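Local coordinates for folylpolyglutamate synthase protein FOLC (Mycobacterium tuberculosis, PDB 2VOS) that probably catalyses the ATP-dependent addition of L-glutamate to dihydropteroate and to tetrahydrofolate polyglutamates, and binds ADP, at residues S261-L266 and Q280-V285; T230-G235 and A254-E259; G274-L279 and Y286-L291. All coordinates share one frame; numbering follows the deposited sequence.

Contact 1. Residues S261-L266 and Q280-V285; sequences SEFAVL and QGLGGV
Two backbone hydrogen bonds define the polar part: Ala264 N donates to Gln280 O at 2.9 Å, within the carbonyl plane, and Gln280 N returns a bond to Ala264 O, also 2.9 Å and nearly along the C=O axis. Together they make Ala264 and Gln280 an antiparallel hydrogen-bonded pair. The chain of 280-285 then folds back on itself, with Gly281 N bonded to Gly284 O (2.8 Å) and only a weak bond in the reverse direction. At the turn itself, the Glu310 carboxylate accepts the amides of Leu282 and Gly283.

Packing flanks this pair. The backbone puts Phe263 CB against the carbonyl oxygen Gln280 O, 3.1 Å away. With CG in the crowded position between backbone N and carbonyl carbon (chi1 58°), the ring is directed alongside Leu282, an apolar contact of CD1 to CD2 at 4.1 Å, and reaches helix 296-312 at Val303, Leu304 and Ala307. Leu282 CD2 also rests 3.9 Å from Glu262 CB, while the Glu262 carboxylate turns away to a salt bridge with Arg258. At the other end Leu266 crosses Gln280 obliquely, its CD1 3.8 Å from Gln280 CB.

This is the start of an antiparallel three-stranded meander, whose second hairpin closes through a type I turn from Gly281 to Gly284.

Contact 2. Residues T230-G235 and A254-E259; sequences TVAVIG and ASVARE
Ile234 carries CG1 anti to its carbonyl carbon (chi1 -61°) and extends onward to CD1, while Val256 sets CG1 anti to the backbone N; the two branches cross obliquely, CD1 to CG1 4.0 Å. Ala232 CB, on the same face, lies 4.4 Å from Val256 CG2. Glu259, extended with CG anti to N, brings OE1 to 3.9 Å from Gly235 CA, and its OE2 is bonded to His300.

Five backbone hydrogen bonds alternate in direction between the strands, the parallel pattern: Ser255 N to Thr230 O, Ala232 N to Ser255 O, Ala257 N to Ala232 O, Ile234 N to Ala257 O and Glu259 N to Ile234 O. The first is the most bent, 141° at the hydrogen; all five donors lie near the C=O axis, the last most nearly. Past them, a water donates to Gly235 O and Glu259 O, 3.0 Å from each, and ties the two chain exits together.

The strands, 15° apart in direction, open and close a beta-alpha-beta unit at the margin of the P-loop-type sheet. Helix 239-251 covers Ala232, Ile234 and Val256; helix 296-312 packs on Val233 across the sheet, and strand 191-194 pairs with 231-234 along its other side.

Contact 3. Residues G274-L279 and Y286-L291; sequences GQVLQL and YSDIYL
Six backbone hydrogen bonds bind the strands, in three antiparallel hydrogen-bonded pairs. Leu277 N to Ile289 O is the shortest at 2.7 Å, and Tyr286 N to Leu279 O, at 2.8 Å, is nearly straight. Gln275 and Leu291 form the third pair. The partners shift by one residue between Leu277 and Leu279, a beta bulge on the 286-291 side, where Asp288 adopts positive backbone angles (phi 53°, psi 43°).

One side-chain bond accompanies the bulge. Gln278, fully extended with CG anti to N, sends NE2 to Ser287 OG, 3.2 Å away; the hydroxyl oxygen sits 2° out of the amide plane and the bond is almost linear. Gln278 OE1 accepts from Arg267, so both ends of this amide are held.

Further out, the face bearing Leu277, Leu279, Ile289 and Leu291 is largely aliphatic, with Gln275 and Tyr286 at its two ends. Leu279 and Ile289 meet at about a right angle, CD1 to CD1 3.6 Å, and Leu277 CD1 lies 4.2 Å from Leu291 CD2. Helices 296-312 and 323-331 cover this face, Phe330 touching Leu279, Ile289 and Leu291. On the other face, Val276 CG2 approaches the edge of the Tyr290 ring, 4.1 Å from CD1, with Tyr290 OH bonded to Val272 O.

The chemistry implies a helix-covered face that is aliphatic in the middle and polar but satisfied at its ends: Tyr286 OH bonds Glu310 and Leu321 N, Gln275 OE1 bonds Arg268, and Gln275 NE2 bonds Leu293 O and Gly295 O, fixing the meander to the surrounding chain.

Overall arrangement
All three contacts lie within the Mur ligase middle domain, and contact 2 closes before contact 1 opens. Contact 2 belongs to the end of the large mixed sheet, whereas contacts 1 and 3 share the small antiparallel sheet, their segments alternating along the chain. Contact 1 lies between the other two: its centre is about 13 Å from each of theirs, while the centres of contacts 2 and 3 are about 22 Å apart. The Phe263 ring touches strand 255-258, and Leu266 N probably bonds to Gln278 O. Helix 296-312, which carries the ADP-binding Asn301, packs against both sheets, so the contacts lie near, but do not touch, the bound ADP.

Contact 1. Residues S261-L266 and Q280-V285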
ATOM      1  N   SER A 261      -6.626   2.645  22.496  1.00 45.12           N
ATOM      2  CA  SER A 261      -6.296   3.281  23.792  1.00 44.80           C
ATOM      3  C   SER A 261      -6.347   4.816  23.688  1.00 44.73           C
ATOM      4  O   SER A 261      -6.997   5.467  24.495  1.00 45.50           O
ATOM      5  CB  SER A 261      -4.907   2.910  24.279  1.00 45.43           C
ATOM      6  OG  SER A 261      -4.832   1.572  24.704  1.00 46.34           O
ATOM      7  N   GLU A 262      -5.612   5.379  22.725  1.00 43.45           N
ATOM      8  CA  GLU A 262      -5.533   6.820  22.568  1.00 42.79           C
ATOM      9  C   GLU A 262      -6.468   7.286  21.478  1.00 41.83           C
ATOM     10  O   GLU A 262      -6.791   8.443  21.439  1.00 42.84           O
ATOM     11  CB  GLU A 262      -4.088   7.271  22.239  1.00 42.88           C
ATOM     12  CG  GLU A 262      -3.106   7.308  23.439  1.00 41.68           C
ATOM     13  CD  GLU A 262      -2.797   5.921  24.007  1.00 45.10           C
ATOM     14  OE1 GLU A 262      -2.337   5.058  23.242  1.00 45.14           O
ATOM     15  OE2 GLU A 262      -3.038   5.674  25.222  1.00 45.23           O
ATOM     16  N   PHE A 263      -6.906   6.388  20.602  1.00 40.81           N
ATOM     17  CA  PHE A 263      -7.856   6.708  19.516  1.00 39.65           C
ATOM     18  C   PHE A 263      -8.578   5.423  19.080  1.00 40.48           C
ATOM     19  O   PHE A 263      -8.091   4.311  19.360  1.00 41.22           O
ATOM     20  CB  PHE A 263      -7.137   7.358  18.312  1.00 39.75           C
ATOM     21  CG  PHE A 263      -6.042   6.510  17.726  1.00 38.29           C
ATOM     22  CD1 PHE A 263      -4.725   6.569  18.248  1.00 38.42           C
ATOM     23  CD2 PHE A 263      -6.285   5.701  16.652  1.00 39.85           C
ATOM     24  CE1 PHE A 263      -3.677   5.785  17.676  1.00 35.87           C
ATOM     25  CE2 PHE A 263      -5.236   4.875  16.082  1.00 36.39           C
ATOM     26  CZ  PHE A 263      -3.966   4.921  16.599  1.00 36.20           C
ATOM     27  N   ALA A 264      -9.713   5.542  18.387  1.00 39.72           N
ATOM     28  CA  ALA A 264     -10.514   4.339  18.045  1.00 39.84           C
ATOM     29  C   ALA A 264     -11.599   4.658  17.050  1.00 39.84           C
ATOM     30  O   ALA A 264     -12.056   5.795  16.968  1.00 40.98           O
ATOM     31  CB  ALA A 264     -11.179   3.746  19.318  1.00 38.66           C
ATOM     32  N   VAL A 265     -12.028   3.652  16.296  1.00 39.52           N
ATOM     33  CA  VAL A 265     -13.281   3.770  15.570  1.00 39.21           C
ATOM     34  C   VAL A 265     -14.405   3.563  16.581  1.00 40.26           C
ATOM     35  O   VAL A 265     -14.494   2.499  17.190  1.00 40.27           O
ATOM     36  CB  VAL A 265     -13.399   2.675  14.574  1.00 38.47           C
ATOM     37  CG1 VAL A 265     -14.719   2.826  13.861  1.00 39.17           C
ATOM     38  CG2 VAL A 265     -12.215   2.773  13.584  1.00 38.61           C
ATOM     39  N   LEU A 266     -15.247   4.568  16.779  1.00 40.24           N
ATOM     40  CA  LEU A 266     -16.353   4.446  17.716  1.00 40.37           C
ATOM     41  C   LEU A 266     -17.573   3.777  17.058  1.00 40.72           C
ATOM     42  O   LEU A 266     -18.190   2.891  17.655  1.00 40.62           O
ATOM     43  CB  LEU A 266     -16.720   5.819  18.303  1.00 39.72           C
ATOM     44  CG  LEU A 266     -15.634   6.472  19.161  1.00 40.29           C
ATOM     45  CD1 LEU A 266     -16.117   7.778  19.772  1.00 39.16           C
ATOM     46  CD2 LEU A 266     -15.165   5.542  20.285  1.00 40.64           C
ATOM     47  N   GLN A 280     -12.942   8.541  17.367  1.00 40.24           N
ATOM     48  CA  GLN A 280     -12.230   9.232  18.427  1.00 42.32           C
ATOM     49  C   GLN A 280     -10.740   9.382  18.068  1.00 42.10           C
ATOM     50  O   GLN A 280     -10.009   8.375  17.954  1.00 43.43           O
ATOM     51  CB  GLN A 280     -12.376   8.487  19.733  1.00 43.10           C
ATOM     52  CG  GLN A 280     -11.667   9.221  20.886  1.00 48.41           C
ATOM     53  CD  GLN A 280     -12.272   8.843  22.164  1.00 58.46           C
ATOM     54  OE1 GLN A 280     -13.496   8.866  22.303  1.00 61.27           O
ATOM     55  NE2 GLN A 280     -11.435   8.461  23.134  1.00 61.95           N
ATOM     56  N   GLY A 281     -10.319  10.612  17.808  1.00 41.08           N
ATOM     57  CA  GLY A 281      -8.935  10.909  17.519  1.00 41.47           C
ATOM     58  C   GLY A 281      -8.254  11.375  18.795  1.00 41.94           C
ATOM     59  O   GLY A 281      -8.879  11.398  19.898  1.00 41.45           O
ATOM     60  N   LEU A 282      -7.013  11.847  18.669  1.00 41.99           N
ATOM     61  CA  LEU A 282      -6.283  12.365  19.856  1.00 42.53           C
ATOM     62  C   LEU A 282      -6.907  13.655  20.450  1.00 43.34           C
ATOM     63  O   LEU A 282      -6.791  13.896  21.641  1.00 42.71           O
ATOM     64  CB  LEU A 282      -4.833  12.652  19.491  1.00 42.01           C
ATOM     65  CG  LEU A 282      -4.092  11.504  18.824  1.00 43.43           C
ATOM     66  CD1 LEU A 282      -2.708  11.956  18.573  1.00 44.03           C
ATOM     67  CD2 LEU A 282      -4.069  10.273  19.781  1.00 43.33           C
ATOM     68  N   GLY A 283      -7.504  14.497  19.608  1.00 43.49           N
ATOM     69  CA  GLY A 283      -8.097  15.746  20.035  1.00 43.54           C
ATOM     70  C   GLY A 283      -9.611  15.703  20.228  1.00 44.61           C
ATOM     71  O   GLY A 283     -10.227  16.730  20.535  1.00 45.39           O
ATOM     72  N   GLY A 284     -10.235  14.531  20.108  1.00 43.35           N
ATOM     73  CA  GLY A 284     -11.661  14.431  20.418  1.00 43.88           C
ATOM     74  C   GLY A 284     -12.450  13.590  19.416  1.00 44.03           C
ATOM     75  O   GLY A 284     -11.874  12.862  18.599  1.00 43.18           O
ATOM     76  N   VAL A 285     -13.771  13.710  19.453  1.00 43.00           N
ATOM     77  CA  VAL A 285     -14.623  12.932  18.588  1.00 43.60           C
ATOM     78  C   VAL A 285     -14.942  13.684  17.282  1.00 44.30           C
ATOM     79  O   VAL A 285     -15.357  14.838  17.299  1.00 44.33           O
ATOM     80  CB  VAL A 285     -15.924  12.583  19.310  1.00 44.41           C
ATOM     81  CG1 VAL A 285     -16.872  11.764  18.416  1.00 42.26           C
ATOM     82  CG2 VAL A 285     -15.602  11.839  20.609  1.00 45.41           C
TER

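Contact 2. Residues T230-G235 and A254-E259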
ATOM      1  N   THR A 230       9.741  12.230  19.099  1.00 49.31           N
ATOM      2  CA  THR A 230       9.074  11.505  18.020  1.00 47.66           C
ATOM      3  C   THR A 230       7.772  10.946  18.567  1.00 46.19           C
ATOM      4  O   THR A 230       7.665  10.659  19.769  1.00 46.45           O
ATOM      5  CB  THR A 230       9.983  10.375  17.477  1.00 47.58           C
ATOM      6  OG1 THR A 230      11.132  10.965  16.848  1.00 50.89           O
ATOM      7  CG2 THR A 230       9.249   9.488  16.420  1.00 44.43           C
ATOM      8  N   VAL A 231       6.762  10.827  17.718  1.00 44.93           N
ATOM      9  CA  VAL A 231       5.520  10.190  18.145  1.00 42.91           C
ATOM     10  C   VAL A 231       5.359   8.939  17.318  1.00 42.16           C
ATOM     11  O   VAL A 231       5.415   9.042  16.101  1.00 43.26           O
ATOM     12  CB  VAL A 231       4.304  11.093  17.858  1.00 43.30           C
ATOM     13  CG1 VAL A 231       3.052  10.415  18.279  1.00 41.33           C
ATOM     14  CG2 VAL A 231       4.423  12.412  18.570  1.00 44.18           C
ATOM     15  N   ALA A 232       5.131   7.790  17.960  1.00 39.77           N
ATOM     16  CA  ALA A 232       4.810   6.550  17.283  1.00 40.03           C
ATOM     17  C   ALA A 232       3.295   6.348  17.394  1.00 39.31           C
ATOM     18  O   ALA A 232       2.715   6.329  18.503  1.00 38.79           O
ATOM     19  CB  ALA A 232       5.536   5.349  17.946  1.00 39.84           C
ATOM     20  N   VAL A 233       2.650   6.221  16.255  1.00 38.98           N
ATOM     21  CA  VAL A 233       1.207   6.029  16.207  1.00 39.22           C
ATOM     22  C   VAL A 233       0.926   4.613  15.694  1.00 38.35           C
ATOM     23  O   VAL A 233       1.274   4.279  14.581  1.00 40.18           O
ATOM     24  CB  VAL A 233       0.550   7.043  15.248  1.00 39.07           C
ATOM     25  CG1 VAL A 233      -0.970   6.970  15.365  1.00 37.80           C
ATOM     26  CG2 VAL A 233       1.027   8.458  15.611  1.00 40.34           C
ATOM     27  N   ILE A 234       0.291   3.792  16.508  1.00 38.70           N
ATOM     28  CA  ILE A 234       0.296   2.388  16.231  1.00 38.53           C
ATOM     29  C   ILE A 234      -1.114   1.838  16.039  1.00 38.82           C
ATOM     30  O   ILE A 234      -2.004   2.052  16.886  1.00 39.08           O
ATOM     31  CB  ILE A 234       0.971   1.667  17.413  1.00 37.63           C
ATOM     32  CG1 ILE A 234       2.410   2.164  17.538  1.00 37.35           C
ATOM     33  CG2 ILE A 234       1.059   0.193  17.106  1.00 36.05           C
ATOM     34  CD1 ILE A 234       3.150   1.621  18.820  1.00 39.51           C
ATOM     35  N   GLY A 235      -1.331   1.135  14.930  1.00 38.43           N
ATOM     36  CA  GLY A 235      -2.624   0.512  14.685  1.00 39.64           C
ATOM     37  C   GLY A 235      -2.788  -0.755  15.542  1.00 40.42           C
ATOM     38  O   GLY A 235      -1.954  -1.054  16.410  1.00 40.94           O
ATOM     39  N   ALA A 254      10.118   7.816  22.322  1.00 49.30           N
ATOM     40  CA  ALA A 254       8.967   8.232  21.529  1.00 48.65           C
ATOM     41  C   ALA A 254       7.692   8.263  22.378  1.00 47.82           C
ATOM     42  O   ALA A 254       7.496   7.374  23.189  1.00 47.27           O
ATOM     43  CB  ALA A 254       8.820   7.274  20.300  1.00 47.80           C
ATOM     44  N   SER A 255       6.836   9.278  22.198  1.00 47.49           N
ATOM     45  CA  SER A 255       5.472   9.247  22.745  1.00 47.93           C
ATOM     46  C   SER A 255       4.652   8.256  21.939  1.00 46.83           C
ATOM     47  O   SER A 255       4.809   8.200  20.721  1.00 48.08           O
ATOM     48  CB  SER A 255       4.806  10.597  22.571  1.00 48.15           C
ATOM     49  OG  SER A 255       5.541  11.591  23.236  1.00 55.70           O
ATOM     50  N   VAL A 256       3.750   7.521  22.567  1.00 44.17           N
ATOM     51  CA  VAL A 256       3.020   6.527  21.848  1.00 43.53           C
ATOM     52  C   VAL A 256       1.521   6.786  21.878  1.00 42.54           C
ATOM     53  O   VAL A 256       0.986   7.142  22.916  1.00 42.22           O
ATOM     54  CB  VAL A 256       3.285   5.141  22.428  1.00 44.92           C
ATOM     55  CG1 VAL A 256       2.354   4.152  21.760  1.00 45.37           C
ATOM     56  CG2 VAL A 256       4.779   4.725  22.214  1.00 46.02           C
ATOM     57  N   ALA A 257       0.851   6.606  20.740  1.00 40.90           N
ATOM     58  CA  ALA A 257      -0.609   6.642  20.670  1.00 40.09           C
ATOM     59  C   ALA A 257      -1.008   5.303  20.055  1.00 40.23           C
ATOM     60  O   ALA A 257      -0.517   4.949  18.964  1.00 38.97           O
ATOM     61  CB  ALA A 257      -1.046   7.808  19.743  1.00 39.44           C
ATOM     62  N   ARG A 258      -1.932   4.587  20.688  1.00 39.57           N
ATOM     63  CA  ARG A 258      -2.233   3.229  20.218  1.00 39.95           C
ATOM     64  C   ARG A 258      -3.694   3.107  19.894  1.00 40.45           C
ATOM     65  O   ARG A 258      -4.522   3.535  20.710  1.00 39.65           O
ATOM     66  CB  ARG A 258      -1.948   2.205  21.325  1.00 39.58           C
ATOM     67  CG  ARG A 258      -0.498   2.114  21.690  1.00 42.88           C
ATOM     68  CD  ARG A 258      -0.335   1.497  23.115  1.00 49.12           C
ATOM     69  NE  ARG A 258      -0.911   2.398  24.108  1.00 50.38           N
ATOM     70  CZ  ARG A 258      -1.205   2.055  25.362  1.00 54.88           C
ATOM     71  NH1 ARG A 258      -0.972   0.812  25.796  1.00 52.70           N
ATOM     72  NH2 ARG A 258      -1.727   2.962  26.186  1.00 52.97           N
ATOM     73  N   GLU A 259      -4.032   2.446  18.780  1.00 39.58           N
ATOM     74  CA  GLU A 259      -5.459   2.243  18.494  1.00 40.55           C
ATOM     75  C   GLU A 259      -6.093   1.532  19.612  1.00 41.63           C
ATOM     76  O   GLU A 259      -5.467   0.666  20.240  1.00 40.38           O
ATOM     77  CB  GLU A 259      -5.743   1.550  17.144  1.00 41.60           C
ATOM     78  CG  GLU A 259      -7.248   1.595  16.816  1.00 41.48           C
ATOM     79  CD  GLU A 259      -7.532   1.039  15.427  1.00 47.07           C
ATOM     80  OE1 GLU A 259      -6.522   0.711  14.766  1.00 43.90           O
ATOM     81  OE2 GLU A 259      -8.721   0.934  15.013  1.00 43.78           O
TER
HETATM   82  O   HOH W   1      -3.047  -0.682  19.137  1.00 40.01           O

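Contact 3. Residues G274-L279 and Y286-L291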
ATOM      1  N   GLY A 274     -19.403   3.416   0.184  1.00 38.64           N
ATOM      2  CA  GLY A 274     -18.363   3.353   1.216  1.00 37.94           C
ATOM      3  C   GLY A 274     -18.938   3.165   2.596  1.00 39.02           C
ATOM      4  O   GLY A 274     -19.578   2.144   2.864  1.00 38.00           O
ATOM      5  N   GLN A 275     -18.671   4.123   3.510  1.00 38.41           N
ATOM      6  CA  GLN A 275     -19.119   3.961   4.883  1.00 37.72           C
ATOM      7  C   GLN A 275     -19.089   5.316   5.594  1.00 38.52           C
ATOM      8  O   GLN A 275     -18.415   6.234   5.152  1.00 37.59           O
ATOM      9  CB  GLN A 275     -18.159   3.029   5.644  1.00 36.54           C
ATOM     10  CG  GLN A 275     -16.673   3.361   5.476  1.00 37.10           C
ATOM     11  CD  GLN A 275     -15.756   2.200   5.909  1.00 41.20           C
ATOM     12  OE1 GLN A 275     -15.758   1.829   7.104  1.00 40.21           O
ATOM     13  NE2 GLN A 275     -15.010   1.597   4.946  1.00 34.88           N
ATOM     14  N   VAL A 276     -19.821   5.423   6.697  1.00 37.63           N
ATOM     15  CA  VAL A 276     -19.832   6.634   7.464  1.00 37.90           C
ATOM     16  C   VAL A 276     -19.273   6.269   8.839  1.00 38.30           C
ATOM     17  O   VAL A 276     -19.685   5.281   9.440  1.00 38.57           O
ATOM     18  CB  VAL A 276     -21.260   7.145   7.584  1.00 39.25           C
ATOM     19  CG1 VAL A 276     -21.266   8.361   8.550  1.00 41.66           C
ATOM     20  CG2 VAL A 276     -21.814   7.589   6.166  1.00 38.32           C
ATOM     21  N   LEU A 277     -18.348   7.069   9.344  1.00 38.29           N
ATOM     22  CA  LEU A 277     -17.625   6.780  10.580  1.00 37.84           C
ATOM     23  C   LEU A 277     -17.817   7.827  11.661  1.00 37.39           C
ATOM     24  O   LEU A 277     -17.961   9.017  11.390  1.00 38.55           O
ATOM     25  CB  LEU A 277     -16.087   6.692  10.264  1.00 37.38           C
ATOM     26  CG  LEU A 277     -15.743   5.791   9.064  1.00 40.91           C
ATOM     27  CD1 LEU A 277     -14.195   5.875   8.733  1.00 39.22           C
ATOM     28  CD2 LEU A 277     -16.131   4.381   9.354  1.00 40.13           C
ATOM     29  N   GLN A 278     -17.730   7.388  12.904  1.00 37.23           N
ATOM     30  CA  GLN A 278     -17.502   8.300  13.989  1.00 37.73           C
ATOM     31  C   GLN A 278     -16.193   7.876  14.639  1.00 38.08           C
ATOM     32  O   GLN A 278     -16.076   6.731  15.121  1.00 37.45           O
ATOM     33  CB  GLN A 278     -18.637   8.183  15.050  1.00 37.18           C
ATOM     34  CG  GLN A 278     -18.426   9.213  16.140  1.00 40.92           C
ATOM     35  CD  GLN A 278     -19.547   9.214  17.158  1.00 48.83           C
ATOM     36  OE1 GLN A 278     -19.800   8.189  17.824  1.00 48.23           O
ATOM     37  NE2 GLN A 278     -20.220  10.383  17.302  1.00 42.62           N
ATOM     38  N   LEU A 279     -15.216   8.784  14.665  1.00 38.31           N
ATOM     39  CA  LEU A 279     -13.870   8.446  15.133  1.00 38.72           C
ATOM     40  C   LEU A 279     -13.489   9.235  16.384  1.00 39.57           C
ATOM     41  O   LEU A 279     -13.636  10.457  16.426  1.00 39.40           O
ATOM     42  CB  LEU A 279     -12.857   8.740  14.029  1.00 38.20           C
ATOM     43  CG  LEU A 279     -13.065   8.055  12.660  1.00 40.66           C
ATOM     44  CD1 LEU A 279     -11.980   8.503  11.579  1.00 44.56           C
ATOM     45  CD2 LEU A 279     -13.039   6.532  12.772  1.00 36.70           C
ATOM     46  N   TYR A 286     -14.737  13.031  16.139  1.00 43.55           N
ATOM     47  CA  TYR A 286     -15.085  13.600  14.868  1.00 41.83           C
ATOM     48  C   TYR A 286     -16.220  12.749  14.299  1.00 41.85           C
ATOM     49  O   TYR A 286     -16.066  11.549  14.176  1.00 42.28           O
ATOM     50  CB  TYR A 286     -13.878  13.575  13.930  1.00 41.75           C
ATOM     51  CG  TYR A 286     -12.623  14.307  14.451  1.00 43.52           C
ATOM     52  CD1 TYR A 286     -12.318  15.612  14.058  1.00 47.63           C
ATOM     53  CD2 TYR A 286     -11.776  13.694  15.333  1.00 44.05           C
ATOM     54  CE1 TYR A 286     -11.163  16.286  14.551  1.00 50.91           C
ATOM     55  CE2 TYR A 286     -10.629  14.352  15.837  1.00 49.90           C
ATOM     56  CZ  TYR A 286     -10.317  15.638  15.416  1.00 51.24           C
ATOM     57  OH  TYR A 286      -9.151  16.253  15.883  1.00 58.44           O
ATOM     58  N   SER A 287     -17.345  13.369  13.920  1.00 42.02           N
ATOM     59  CA  SER A 287     -18.587  12.644  13.514  1.00 43.01           C
ATOM     60  C   SER A 287     -18.937  12.785  12.035  1.00 42.03           C
ATOM     61  O   SER A 287     -18.469  13.691  11.414  1.00 41.09           O
ATOM     62  CB  SER A 287     -19.765  13.193  14.319  1.00 43.19           C
ATOM     63  OG  SER A 287     -19.478  13.037  15.708  1.00 50.03           O
ATOM     64  N   ASP A 288     -19.801  11.913  11.517  1.00 42.41           N
ATOM     65  CA  ASP A 288     -20.290  11.983  10.143  1.00 44.16           C
ATOM     66  C   ASP A 288     -19.158  12.053   9.129  1.00 42.01           C
ATOM     67  O   ASP A 288     -19.203  12.842   8.185  1.00 40.74           O
ATOM     68  CB  ASP A 288     -21.200  13.196   9.932  1.00 46.14           C
ATOM     69  CG  ASP A 288     -22.176  13.032   8.666  1.00 57.56           C
ATOM     70  OD1 ASP A 288     -22.588  11.844   8.340  1.00 64.60           O
ATOM     71  OD2 ASP A 288     -22.566  14.097   8.024  1.00 63.71           O
ATOM     72  N   ILE A 289     -18.129  11.247   9.342  1.00 40.19           N
ATOM     73  CA  ILE A 289     -17.091  11.127   8.368  1.00 39.78           C
ATOM     74  C   ILE A 289     -17.534  10.152   7.265  1.00 40.68           C
ATOM     75  O   ILE A 289     -17.708   8.953   7.535  1.00 41.46           O
ATOM     76  CB  ILE A 289     -15.823  10.637   9.004  1.00 40.72           C
ATOM     77  CG1 ILE A 289     -15.276  11.739   9.919  1.00 40.18           C
ATOM     78  CG2 ILE A 289     -14.768  10.326   7.896  1.00 39.53           C
ATOM     79  CD1 ILE A 289     -14.217  11.248  10.876  1.00 38.27           C
ATOM     80  N   TYR A 290     -17.728  10.659   6.052  1.00 38.55           N
ATOM     81  CA  TYR A 290     -17.981   9.775   4.933  1.00 38.62           C
ATOM     82  C   TYR A 290     -16.666   9.381   4.298  1.00 38.74           C
ATOM     83  O   TYR A 290     -15.871  10.259   3.907  1.00 38.88           O
ATOM     84  CB  TYR A 290     -18.930  10.426   3.911  1.00 38.92           C
ATOM     85  CG  TYR A 290     -19.088   9.538   2.670  1.00 38.93           C
ATOM     86  CD1 TYR A 290     -19.895   8.398   2.692  1.00 41.54           C
ATOM     87  CD2 TYR A 290     -18.433   9.844   1.480  1.00 41.52           C
ATOM     88  CE1 TYR A 290     -20.045   7.571   1.546  1.00 41.60           C
ATOM     89  CE2 TYR A 290     -18.563   8.989   0.297  1.00 39.36           C
ATOM     90  CZ  TYR A 290     -19.360   7.864   0.371  1.00 41.27           C
ATOM     91  OH  TYR A 290     -19.548   7.048  -0.745  1.00 45.75           O
ATOM     92  N   LEU A 291     -16.405   8.068   4.223  1.00 37.47           N
ATOM     93  CA  LEU A 291     -15.168   7.601   3.581  1.00 38.44           C
ATOM     94  C   LEU A 291     -15.589   6.811   2.341  1.00 38.26           C
ATOM     95  O   LEU A 291     -16.307   5.809   2.487  1.00 37.46           O
ATOM     96  CB  LEU A 291     -14.433   6.673   4.554  1.00 37.16           C
ATOM     97  CG  LEU A 291     -13.109   6.114   3.993  1.00 41.94           C
ATOM     98  CD1 LEU A 291     -12.054   7.217   3.897  1.00 38.14           C
ATOM     99  CD2 LEU A 291     -12.629   5.006   4.899  1.00 36.68           C
TER